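Local coordinates for protein ubiquinol-cytochrome C chaperone (Brucella abortus NCTC 8038, PDB 6RWT) that probably acts, as a bacterial homolog of the assembly factor Cbp3, as a chaperone for newly synthesized cytochrome b on the way to respiratory complex III, at residues I16-R19 and V20-I24; R106-Y109 and G110-A114. All coordinates share one frame; numbering follows the deposited sequence. Where two conformers were deposited one is given.

Contacts 1 and 2 are each one continuous piece of alpha-helix in an all-helical chain. Contact 1 lies on helix 2-28 and contact 2 on helix 100-120; their centres are about 22 Å apart, on opposite sides of the chain's centre, and both helices send side chains against helix 43-61. In contact 1 V20 is buried while L18, R19 and E22 are exposed; in contact 2 F108 and V112 are buried while R106, Y109 and both glycines are exposed. Backbone bonding in I16-I24 is regular, and the side chains add a leucine methyl against a carboxylate and one loose apolar pair. In R106-A114 two of the four bonds are weak, and a water joins a carbonyl to an arginine.

Contact 1. Residues I16-R19 and V20-I24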
loop_
_atom_site.group_PDB
_atom_site.type_symbol
_atom_site.label_atom_id
_atom_site.label_comp_id
_atom_site.label_asym_id
_atom_site.label_seq_id
_atom_site.Cartn_x
_atom_site.Cartn_y
_atom_site.Cartn_z
ATOM N N ILE A 16 14.163 3.556 10.135
ATOM C CA ILE A 16 13.474 4.077 8.932
ATOM C C ILE A 16 12.346 3.145 8.458
ATOM O O ILE A 16 11.238 3.602 8.174
ATOM C CB ILE A 16 14.485 4.364 7.788
ATOM C CG1 ILE A 16 15.364 5.571 8.162
ATOM C CG2 ILE A 16 13.790 4.614 6.445
ATOM C CD1 ILE A 16 16.618 5.713 7.324
ATOM N N VAL A 17 12.628 1.845 8.380
ATOM C CA VAL A 17 11.623 0.860 7.948
ATOM C C VAL A 17 10.403 0.885 8.894
ATOM O O VAL A 17 9.259 0.896 8.438
ATOM C CB VAL A 17 12.226 -0.564 7.846
ATOM C CG1 VAL A 17 11.148 -1.615 7.624
ATOM C CG2 VAL A 17 13.254 -0.631 6.720
ATOM N N LEU A 18 10.657 0.923 10.200
ATOM C CA LEU A 18 9.582 0.978 11.185
ATOM C C LEU A 18 8.728 2.236 11.024
ATOM O O LEU A 18 7.486 2.141 11.031
ATOM C CB LEU A 18 10.127 0.886 12.615
ATOM C CG LEU A 18 9.126 0.983 13.771
ATOM C CD1 LEU A 18 8.098 -0.139 13.710
ATOM C CD2 LEU A 18 9.869 0.964 15.097
ATOM N N ARG A 19 9.351 3.408 10.877
ATOM C CA ARG A 19 8.545 4.638 10.769
ATOM C C ARG A 19 7.779 4.715 9.450
ATOM O O ARG A 19 6.610 5.112 9.448
ATOM C CB ARG A 19 9.317 5.939 11.053
ATOM C CG ARG A 19 10.723 6.091 10.525
ATOM C CD ARG A 19 11.448 7.041 11.472
ATOM N NE ARG A 19 12.910 6.991 11.433
ATOM C CZ ARG A 19 13.654 7.756 10.645
ATOM N NH1 ARG A 19 14.971 7.667 10.683
ATOM N NH2 ARG A 19 13.078 8.605 9.806
ATOM N N VAL A 20 8.409 4.310 8.347
ATOM C CA VAL A 20 7.714 4.280 7.039
ATOM C C VAL A 20 6.506 3.329 7.081
ATOM O O VAL A 20 5.396 3.718 6.691
ATOM C CB VAL A 20 8.688 3.919 5.879
ATOM C CG1 VAL A 20 7.955 3.621 4.572
ATOM C CG2 VAL A 20 9.687 5.041 5.652
ATOM N N TYR A 21 6.706 2.110 7.590
ATOM C CA TYR A 21 5.611 1.131 7.671
ATOM C C TYR A 21 4.454 1.645 8.560
ATOM O O TYR A 21 3.269 1.502 8.207
ATOM C CB TYR A 21 6.122 -0.270 8.116
ATOM C CG TYR A 21 5.119 -1.359 7.807
ATOM C CD1 TYR A 21 4.968 -1.847 6.505
ATOM C CD2 TYR A 21 4.287 -1.869 8.789
ATOM C CE1 TYR A 21 4.016 -2.812 6.204
ATOM C CE2 TYR A 21 3.337 -2.847 8.497
ATOM C CZ TYR A 21 3.206 -3.315 7.200
ATOM O OH TYR A 21 2.260 -4.274 6.889
ATOM N N GLU A 22 4.794 2.274 9.689
ATOM C CA GLU A 22 3.775 2.841 10.585
ATOM C C GLU A 22 2.948 3.965 9.941
ATOM O O GLU A 22 1.731 4.033 10.155
ATOM C CB GLU A 22 4.402 3.275 11.918
ATOM C CG GLU A 22 4.808 2.062 12.749
ATOM C CD GLU A 22 5.386 2.395 14.111
ATOM O OE1 GLU A 22 5.988 3.474 14.291
ATOM O OE2 GLU A 22 5.253 1.541 15.010
ATOM N N VAL A 23 3.591 4.803 9.122
ATOM C CA VAL A 23 2.870 5.832 8.349
ATOM C C VAL A 23 1.877 5.204 7.359
ATOM O O VAL A 23 0.732 5.671 7.239
ATOM C CB VAL A 23 3.828 6.805 7.617
ATOM C CG1 VAL A 23 3.078 7.734 6.664
ATOM C CG2 VAL A 23 4.593 7.654 8.626
ATOM N N ILE A 24 2.315 4.149 6.667
ATOM C CA ILE A 24 1.460 3.438 5.698
ATOM C C ILE A 24 0.241 2.820 6.411
ATOM O O ILE A 24 -0.902 2.982 5.954
ATOM C CB ILE A 24 2.266 2.367 4.911
ATOM C CG1 ILE A 24 3.374 3.033 4.088
ATOM C CG2 ILE A 24 1.352 1.564 3.988
ATOM C CD1 ILE A 24 4.372 2.082 3.453
#
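V20 N donates to I16 O over 2.9 Å, the straightest of four successive i to i+4 bonds across this join, with an N-H...O angle of 169°. Y21 N to V17 O and E22 N to L18 O follow at 3.0 Å each, and V23 N to R19 O at 3.1 Å. The run is uninterrupted alpha-helix, part of helix 2-28, whose inner side rests on helices 43-61 and 66-89: V20 and I24 both touch I75, while the hydroxyl of Y21 is hydrogen-bonded to D82. On the exposed side L18 and E22 cross at a slant. With CG of L18 anti to the backbone N (chi1 178°), its CD1 reaches the flat carboxylate, 3.6 Å from E22 OE2, so aliphatic carbon packs against a charged group. E22 is extended beyond CG, and that CG, beside the backbone N (chi1 -71°), stands 3.2 Å from L18 O. The R19 side chain runs back along the helix, in one of its two deposited conformers, with I16 CA over one face of its guanidinium, toward the rim. I16 CG2 and V20 CG2 make a looser apolar contact at 4.2 Å.

Contact 2. Residues R106-Y109 and G110-A114; sequences RMFY and GRVGA
F108 and V112, one turn apart on helix 100-120, show how two rotamers can fit a ring to a branched side chain. The ring of F108 swings along the helix toward V112 because CG lies anti to the backbone N (chi1 176°). V112 answers with CG2 placed between its own N and carbonyl carbon, which sets that methyl over one face of the ring in a CH-pi contact, 4.2 Å from the F108 ring centroid and 14° off the normal. Its other branch, CG1, meets the ring at F108 CE1, 3.9 Å away. The backbone of the same pair is joined by a bond from V112 N to F108 O, 3.1 Å long. Helix 43-61 packs against F108 through Y47, S51 and L58, and the ring of F79 also meets it, placing the pair in the helical core.

On another side of the helix M107 and R111 run alongside each other, pointing the same way, with M107 CG 3.8 Å from R111 CD. The arginine chain bends at chi3 (74°), bringing its NH1 within reach of a water that accepts from R111 NH1 at 3.0 Å and donates to M107 O at 2.9 Å. That carbonyl receives only a weak bond from R111 N, at 3.4 Å; the bond from G113 N to Y109 O is weak too.

R111 NH1 also forms a salt bridge with E48 of helix 43-61. NH1 is thus shared between the water and E48, which probably helps to hold the guanidinium in place. M107 O, weakly bonded by R111 N, takes a second donor from the water, so this polar edge relies partly on solvent, whereas F108 and V112 meet through apolar contact.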
loop_
_atom_site.group_PDB
_atom_site.type_symbol
_atom_site.label_atom_id
_atom_site.label_comp_id
_atom_site.label_asym_id
_atom_site.label_seq_id
_atom_site.Cartn_x
_atom_site.Cartn_y
_atom_site.Cartn_z
ATOM N N ARG A 106 0.831 -13.431 -5.521
ATOM C CA ARG A 106 0.096 -13.296 -6.788
ATOM C C ARG A 106 -1.212 -12.507 -6.612
ATOM O O ARG A 106 -1.561 -11.708 -7.484
ATOM C CB ARG A 106 -0.169 -14.681 -7.410
ATOM C CG ARG A 106 -0.873 -14.678 -8.762
ATOM C CD ARG A 106 -0.836 -16.067 -9.398
ATOM N NE ARG A 106 -1.652 -16.158 -10.617
ATOM C CZ ARG A 106 -1.722 -17.222 -11.424
ATOM N NH1 ARG A 106 -2.514 -17.182 -12.492
ATOM N NH2 ARG A 106 -1.027 -18.336 -11.172
ATOM N N MET A 107 -1.926 -12.730 -5.502
ATOM C CA MET A 107 -3.165 -11.976 -5.197
ATOM C C MET A 107 -2.863 -10.480 -5.072
ATOM O O MET A 107 -3.619 -9.650 -5.588
ATOM C CB MET A 107 -3.846 -12.508 -3.917
ATOM C CG MET A 107 -5.200 -11.885 -3.567
ATOM S SD MET A 107 -5.902 -12.599 -2.067
ATOM C CE MET A 107 -4.978 -11.703 -0.821
ATOM N N PHE A 108 -1.753 -10.144 -4.410
ATOM C CA PHE A 108 -1.339 -8.748 -4.287
ATOM C C PHE A 108 -0.928 -8.150 -5.641
ATOM O O PHE A 108 -1.593 -7.235 -6.144
ATOM C CB PHE A 108 -0.205 -8.569 -3.252
ATOM C CG PHE A 108 0.317 -7.153 -3.177
ATOM C CD1 PHE A 108 -0.476 -6.132 -2.650
ATOM C CD2 PHE A 108 1.555 -6.816 -3.702
ATOM C CE1 PHE A 108 -0.016 -4.818 -2.602
ATOM C CE2 PHE A 108 2.021 -5.501 -3.662
ATOM C CZ PHE A 108 1.225 -4.494 -3.117
ATOM N N TYR A 109 0.150 -8.648 -6.230
ATOM C CA TYR A 109 0.700 -8.034 -7.451
ATOM C C TYR A 109 -0.279 -8.038 -8.636
ATOM O O TYR A 109 -0.338 -7.066 -9.400
ATOM C CB TYR A 109 2.044 -8.674 -7.839
ATOM C CG TYR A 109 3.179 -8.329 -6.883
ATOM C CD1 TYR A 109 3.691 -7.031 -6.815
ATOM C CD2 TYR A 109 3.742 -9.296 -6.042
ATOM C CE1 TYR A 109 4.721 -6.705 -5.935
ATOM C CE2 TYR A 109 4.771 -8.980 -5.162
ATOM C CZ TYR A 109 5.262 -7.682 -5.111
ATOM O OH TYR A 109 6.295 -7.364 -4.240
ATOM N N GLY A 110 -1.059 -9.108 -8.775
ATOM C CA GLY A 110 -2.049 -9.204 -9.848
ATOM C C GLY A 110 -3.184 -8.197 -9.753
ATOM O O GLY A 110 -3.530 -7.547 -10.747
ATOM N N ARG A 111 -3.753 -8.046 -8.558
ATOM C CA ARG A 111 -4.946 -7.214 -8.381
ATOM C C ARG A 111 -4.643 -5.719 -8.292
ATOM O O ARG A 111 -5.498 -4.914 -8.646
ATOM C CB ARG A 111 -5.761 -7.677 -7.168
ATOM C CG ARG A 111 -6.320 -9.084 -7.339
ATOM C CD ARG A 111 -6.977 -9.638 -6.087
ATOM N NE ARG A 111 -8.290 -9.057 -5.793
ATOM C CZ ARG A 111 -8.653 -8.458 -4.655
ATOM N NH1 ARG A 111 -7.797 -8.282 -3.645
ATOM N NH2 ARG A 111 -9.899 -8.001 -4.530
ATOM N N VAL A 112 -3.451 -5.343 -7.814
ATOM C CA VAL A 112 -3.067 -3.919 -7.745
ATOM C C VAL A 112 -2.441 -3.390 -9.049
ATOM O O VAL A 112 -2.296 -2.177 -9.208
ATOM C CB VAL A 112 -2.148 -3.575 -6.534
ATOM C CG1 VAL A 112 -2.793 -4.015 -5.221
ATOM C CG2 VAL A 112 -0.738 -4.141 -6.693
ATOM N N GLY A 113 -2.079 -4.281 -9.977
ATOM C CA GLY A 113 -1.552 -3.873 -11.291
ATOM C C GLY A 113 -2.471 -2.930 -12.057
ATOM O O GLY A 113 -1.998 -1.997 -12.709
ATOM N N ALA A 114 -3.785 -3.164 -11.960
ATOM C CA ALA A 114 -4.784 -2.273 -12.558
ATOM C C ALA A 114 -4.705 -0.844 -12.016
ATOM O O ALA A 114 -4.938 0.105 -12.761
ATOM C CB ALA A 114 -6.190 -2.828 -12.375
HETATM O O HOH W 1 -4.819 -8.039 -3.565
#